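Local atomic coordinates of NADH dehydrogenase, putative (Plasmodium falciparum, PDB entry 5JWC), a protein that probably transfers electrons from NADH to ubiquinone through a bound FAD, as a type II NADH dehydrogenase. Residues Leu321-Lys326 and Lys344-Lys349; Glu378-Phe383 and Ser452-Trp457. One frame throughout, in Å; residues are numbered along the deposited sequence. Where two conformers were deposited one is given.

Contacts 1 and 2 lie on the same side of the chain's centre, their own centres about 13 Å apart, and follow each other in sequence: the parallel strand pair 321-326/344-349 is complete before 378-383 meets 452-457. They touch directly. Glu325 O of contact 1 probably accepts a hydrogen bond from Phe453 N of contact 2 at 2.9 Å, and Lys349 O packs on Phe383 CD1 at 3.3 Å. Through these touches the strand pair abuts both the helical insertion domain, at 378-383, and the loop before strand 460-465. Contact 1 is the one near the flavin: the Lys344 side chain comes within about 7 Å of the FAD.

Contact 1 of 2, residues Leu321-Lys326 and Lys344-Lys349; sequences LKVDEK and KKIQPK
Leu321-Val323 and Lys344-Ile346 pair as a short two-stranded parallel sheet in the pyridine nucleotide-disulphide oxidoreductase fold, and the pairing runs on past the strands. Val323 is gripped on both its polar backbone atoms: its N donates to Lys345 O at 2.9 Å, and its O accepts from Gln347 N at 2.7 Å. Lys345 N in turn donates to Leu321 O. On the buried face, Val323 CG2 rests against Ile346 CG1 at 3.8 Å and against the bent Lys344 chain at CD. The other face carries Lys322, whose CD lies over Lys345 CB; its NZ makes a weak bond to a water that donates to Ile346 O. Beyond the strands a carboxylate replaces the backbone partner. Glu325, turned at chi2 (-77°), brings OE1 to Lys349 N at 2.9 Å, which meets it from above the carboxylate plane, while CB packs on Pro348 CB at 4.1 Å. Lys349 NZ stays 4.5 Å from Glu325 OE2, beyond a salt bridge. Gln347 NE2 donates to the next residue's carbonyl, Pro348 O, on a lone pair in the carbonyl plane, and Asp324 OD2 closes an Asx turn on Lys326 N. Lys344 NZ forms a salt bridge with Glu430 of helix 424-440. Leu321 packs on helix 303-309, and Ala339 of strand 337-339 touches Leu321, Val323 and Lys344.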
# COMPACT_ATOMS: atom_id res chain seq x y z
N LEU A 321 -28.10 -11.68 17.55
CA LEU A 321 -28.59 -10.69 18.48
C LEU A 321 -29.93 -10.12 18.01
O LEU A 321 -30.02 -9.59 16.90
CB LEU A 321 -27.55 -9.58 18.63
CG LEU A 321 -27.83 -8.59 19.77
CD1 LEU A 321 -27.97 -9.35 21.10
CD2 LEU A 321 -26.73 -7.56 19.86
N LYS A 322 -30.96 -10.21 18.83
CA LYS A 322 -32.27 -9.65 18.48
C LYS A 322 -32.48 -8.27 19.08
O LYS A 322 -32.18 -8.05 20.25
CB LYS A 322 -33.40 -10.58 18.92
CG LYS A 322 -33.45 -11.95 18.23
CD LYS A 322 -33.98 -11.81 16.80
CE LYS A 322 -34.46 -13.16 16.24
NZ LYS A 322 -35.85 -13.03 15.66
N VAL A 323 -33.00 -7.34 18.28
CA VAL A 323 -33.36 -6.02 18.78
C VAL A 323 -34.83 -5.78 18.51
O VAL A 323 -35.42 -6.43 17.63
CB VAL A 323 -32.54 -4.90 18.12
CG1 VAL A 323 -31.04 -5.17 18.30
CG2 VAL A 323 -32.89 -4.78 16.63
N ASP A 324 -35.42 -4.83 19.21
CA ASP A 324 -36.82 -4.52 18.94
C ASP A 324 -36.93 -3.51 17.80
O ASP A 324 -35.92 -3.14 17.19
CB ASP A 324 -37.53 -4.01 20.21
CG ASP A 324 -36.97 -2.69 20.76
OD1 ASP A 324 -37.22 -2.42 21.96
OD2 ASP A 324 -36.30 -1.90 20.03
N GLU A 325 -38.15 -3.03 17.56
CA GLU A 325 -38.43 -2.17 16.41
C GLU A 325 -37.76 -0.81 16.50
O GLU A 325 -37.76 -0.04 15.53
CB GLU A 325 -39.94 -2.01 16.23
CG GLU A 325 -40.67 -1.24 17.37
CD GLU A 325 -40.90 -2.05 18.64
OE1 GLU A 325 -40.65 -3.28 18.66
OE2 GLU A 325 -41.36 -1.46 19.64
N LYS A 326 -37.16 -0.53 17.66
CA LYS A 326 -36.48 0.74 17.89
C LYS A 326 -34.97 0.53 18.00
O LYS A 326 -34.23 1.44 18.35
CB LYS A 326 -37.03 1.42 19.15
CG LYS A 326 -38.38 2.08 18.94
CD LYS A 326 -39.06 2.43 20.27
CE LYS A 326 -40.42 3.06 20.02
NZ LYS A 326 -41.23 3.22 21.28
N LYS A 344 -27.14 -7.88 13.95
CA LYS A 344 -28.46 -7.93 14.57
C LYS A 344 -29.56 -8.39 13.62
O LYS A 344 -29.41 -8.32 12.39
CB LYS A 344 -28.82 -6.56 15.17
CG LYS A 344 -29.04 -5.46 14.13
CD LYS A 344 -30.50 -5.30 13.73
CE LYS A 344 -30.68 -4.22 12.66
NZ LYS A 344 -29.96 -4.55 11.37
N LYS A 345 -30.68 -8.81 14.21
CA LYS A 345 -31.95 -8.99 13.51
C LYS A 345 -33.05 -8.30 14.33
O LYS A 345 -32.99 -8.29 15.56
CB LYS A 345 -32.29 -10.48 13.33
CG LYS A 345 -31.51 -11.21 12.22
CD LYS A 345 -31.54 -10.49 10.87
CE LYS A 345 -30.53 -11.10 9.86
NZ LYS A 345 -30.43 -10.31 8.56
N ILE A 346 -34.02 -7.68 13.66
CA ILE A 346 -35.11 -7.00 14.34
C ILE A 346 -36.27 -7.97 14.64
O ILE A 346 -36.72 -8.70 13.75
CB ILE A 346 -35.64 -5.81 13.50
CG1 ILE A 346 -34.52 -4.80 13.23
CG2 ILE A 346 -36.84 -5.14 14.20
CD1 ILE A 346 -34.98 -3.57 12.49
N GLN A 347 -36.73 -7.99 15.88
CA GLN A 347 -37.94 -8.72 16.26
C GLN A 347 -38.94 -7.70 16.79
O GLN A 347 -38.85 -7.30 17.95
CB GLN A 347 -37.65 -9.80 17.30
CG GLN A 347 -38.92 -10.40 17.92
CD GLN A 347 -39.85 -11.03 16.86
OE1 GLN A 347 -39.53 -12.08 16.30
NE2 GLN A 347 -40.97 -10.36 16.57
N PRO A 348 -39.86 -7.24 15.93
CA PRO A 348 -40.70 -6.10 16.30
C PRO A 348 -41.78 -6.49 17.29
O PRO A 348 -42.06 -7.67 17.47
CB PRO A 348 -41.32 -5.67 14.98
CG PRO A 348 -41.37 -6.94 14.20
CD PRO A 348 -40.13 -7.70 14.56
N LYS A 349 -42.35 -5.47 17.93
CA LYS A 349 -43.53 -5.63 18.77
C LYS A 349 -44.61 -6.34 17.96
O LYS A 349 -44.89 -5.96 16.83
CB LYS A 349 -44.02 -4.27 19.26
CG LYS A 349 -45.24 -4.34 20.16
CD LYS A 349 -45.82 -2.95 20.40
CE LYS A 349 -44.91 -2.12 21.28
NZ LYS A 349 -45.45 -0.75 21.47
O HOH W 1 -37.37 -11.04 13.24

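Contact 2 of 2, residues Glu378-Phe383 and Ser452-Trp457; sequences ELTKTF and SFIEKW
Thr380 and Lys381, on and just past helix 376-380 of the helical insertion domain, meet Ser452 and Ile454 of the extended loop that leads from helix 424-440 to strand 460-465. The contact is small and rests mainly on backbone polar groups. Its firm direct bond is Ser452 N to Lys381 O at 2.7 Å, the donor tilted 28° from the carbonyl plane. The Ser452 hydroxyl, its OG held between backbone N and carbonyl carbon (chi1 66°), lies near two successive carbonyls: OG stands 2.9 Å from Thr380 O and 3.4 Å from Lys381 O, where any bond would be weak.

Within 378-383 the backbone makes further bonds of its own. Leu379 O accepts from both Thr382 N and Phe383 N, so the chain stays coiled as far as Phe383.

The remaining direct approaches are van der Waals ones of carbon to oxygen. Ser452 CB comes to 3.5 Å from Lys381 O, on the same carbonyl that takes the Ser452 N-H. Ile454 was deposited in two conformers, so the approach of its CD1 to Thr380 is doubtful in detail.

Beyond the contact, Leu379 packs on helix 355-361, while the Phe453 ring meets that of Tyr433 of helix 424-440 edge-to-face. Glu455 forms a salt bridge with Lys390, a further tie between this loop and the insertion.

Water adds a second polar link between the segments. A single molecule bridges the two backbones beside the serine hydroxyl, donating to Thr380 O at 3.2 Å and to Ser452 O at 2.9 Å.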
# COMPACT_ATOMS: atom_id res chain seq x y z
N GLU A 378 -50.28 5.52 10.33
CA GLU A 378 -50.17 5.73 11.76
C GLU A 378 -49.59 4.52 12.50
O GLU A 378 -48.75 4.66 13.38
CB GLU A 378 -51.52 6.11 12.36
CG GLU A 378 -51.55 6.09 13.88
CD GLU A 378 -52.92 6.43 14.48
OE1 GLU A 378 -53.94 5.88 14.02
OE2 GLU A 378 -52.95 7.26 15.42
N LEU A 379 -50.05 3.32 12.13
CA LEU A 379 -49.67 2.15 12.91
C LEU A 379 -48.26 1.68 12.55
O LEU A 379 -47.60 1.00 13.33
CB LEU A 379 -50.67 1.02 12.66
CG LEU A 379 -52.04 1.15 13.35
CD1 LEU A 379 -52.99 0.07 12.85
CD2 LEU A 379 -51.88 1.08 14.86
N THR A 380 -47.79 2.09 11.38
CA THR A 380 -46.44 1.72 10.95
C THR A 380 -45.38 2.41 11.82
O THR A 380 -44.27 1.90 11.97
CB THR A 380 -46.25 2.04 9.45
OG1 THR A 380 -45.16 1.29 8.91
CG2 THR A 380 -45.99 3.51 9.24
N LYS A 381 -45.73 3.53 12.45
CA LYS A 381 -44.82 4.18 13.39
C LYS A 381 -44.55 3.29 14.60
O LYS A 381 -43.50 3.40 15.23
CB LYS A 381 -45.36 5.56 13.81
CG LYS A 381 -45.30 6.59 12.66
CD LYS A 381 -46.03 7.90 12.99
CE LYS A 381 -47.53 7.71 13.12
NZ LYS A 381 -48.28 9.00 13.19
N THR A 382 -45.48 2.38 14.89
CA THR A 382 -45.31 1.41 15.96
C THR A 382 -44.91 0.03 15.44
O THR A 382 -44.09 -0.66 16.05
CB THR A 382 -46.61 1.26 16.79
OG1 THR A 382 -46.94 2.52 17.40
CG2 THR A 382 -46.43 0.22 17.86
N PHE A 383 -45.52 -0.40 14.34
CA PHE A 383 -45.31 -1.76 13.85
C PHE A 383 -44.72 -1.73 12.44
O PHE A 383 -45.46 -1.52 11.48
CB PHE A 383 -46.63 -2.55 13.84
CG PHE A 383 -47.35 -2.60 15.16
CD1 PHE A 383 -47.04 -3.57 16.10
CD2 PHE A 383 -48.38 -1.71 15.44
CE1 PHE A 383 -47.73 -3.64 17.31
CE2 PHE A 383 -49.07 -1.76 16.65
CZ PHE A 383 -48.74 -2.72 17.58
N SER A 452 -40.79 3.57 14.82
CA SER A 452 -40.02 2.36 14.61
C SER A 452 -39.11 2.52 13.38
O SER A 452 -39.34 3.37 12.54
CB SER A 452 -40.93 1.15 14.41
OG SER A 452 -41.67 1.29 13.21
N PHE A 453 -38.08 1.69 13.28
CA PHE A 453 -37.22 1.76 12.11
C PHE A 453 -37.81 1.02 10.91
O PHE A 453 -38.14 -0.16 11.00
CB PHE A 453 -35.83 1.20 12.39
CG PHE A 453 -34.97 1.14 11.15
CD1 PHE A 453 -34.50 2.31 10.57
CD2 PHE A 453 -34.68 -0.08 10.55
CE1 PHE A 453 -33.72 2.26 9.41
CE2 PHE A 453 -33.92 -0.14 9.38
CZ PHE A 453 -33.44 1.03 8.82
N ILE A 454 -37.95 1.72 9.79
CA ILE A 454 -38.36 1.10 8.53
C ILE A 454 -37.40 1.48 7.42
O ILE A 454 -37.27 2.66 7.09
CB ILE A 454 -39.79 1.51 8.13
CG1 ILE A 454 -40.78 1.05 9.19
CG2 ILE A 454 -40.16 0.91 6.78
CD1 ILE A 454 -42.10 1.75 9.07
N GLU A 455 -36.72 0.50 6.84
CA GLU A 455 -35.71 0.80 5.83
C GLU A 455 -36.32 1.07 4.46
O GLU A 455 -37.46 0.70 4.19
CB GLU A 455 -34.70 -0.35 5.72
CG GLU A 455 -35.25 -1.61 5.04
CD GLU A 455 -35.94 -2.56 6.02
OE1 GLU A 455 -36.55 -2.08 7.01
OE2 GLU A 455 -35.88 -3.79 5.81
N LYS A 456 -35.55 1.74 3.60
CA LYS A 456 -35.99 2.02 2.25
C LYS A 456 -35.03 1.40 1.23
O LYS A 456 -33.83 1.69 1.21
CB LYS A 456 -36.11 3.52 2.02
CG LYS A 456 -36.39 3.90 0.57
CD LYS A 456 -36.84 5.35 0.41
CE LYS A 456 -36.95 5.75 -1.07
NZ LYS A 456 -38.36 5.72 -1.56
N TRP A 457 -35.56 0.54 0.37
CA TRP A 457 -34.71 -0.08 -0.64
C TRP A 457 -34.40 0.91 -1.76
O TRP A 457 -35.29 1.52 -2.33
CB TRP A 457 -35.37 -1.33 -1.20
CG TRP A 457 -34.51 -2.00 -2.23
CD1 TRP A 457 -33.23 -2.47 -2.06
CD2 TRP A 457 -34.87 -2.27 -3.59
NE1 TRP A 457 -32.77 -3.00 -3.24
CE2 TRP A 457 -33.76 -2.91 -4.19
CE3 TRP A 457 -36.01 -2.05 -4.35
CZ2 TRP A 457 -33.77 -3.32 -5.52
CZ3 TRP A 457 -36.02 -2.45 -5.67
CH2 TRP A 457 -34.91 -3.08 -6.25
O HOH W 2 -41.88 3.85 11.32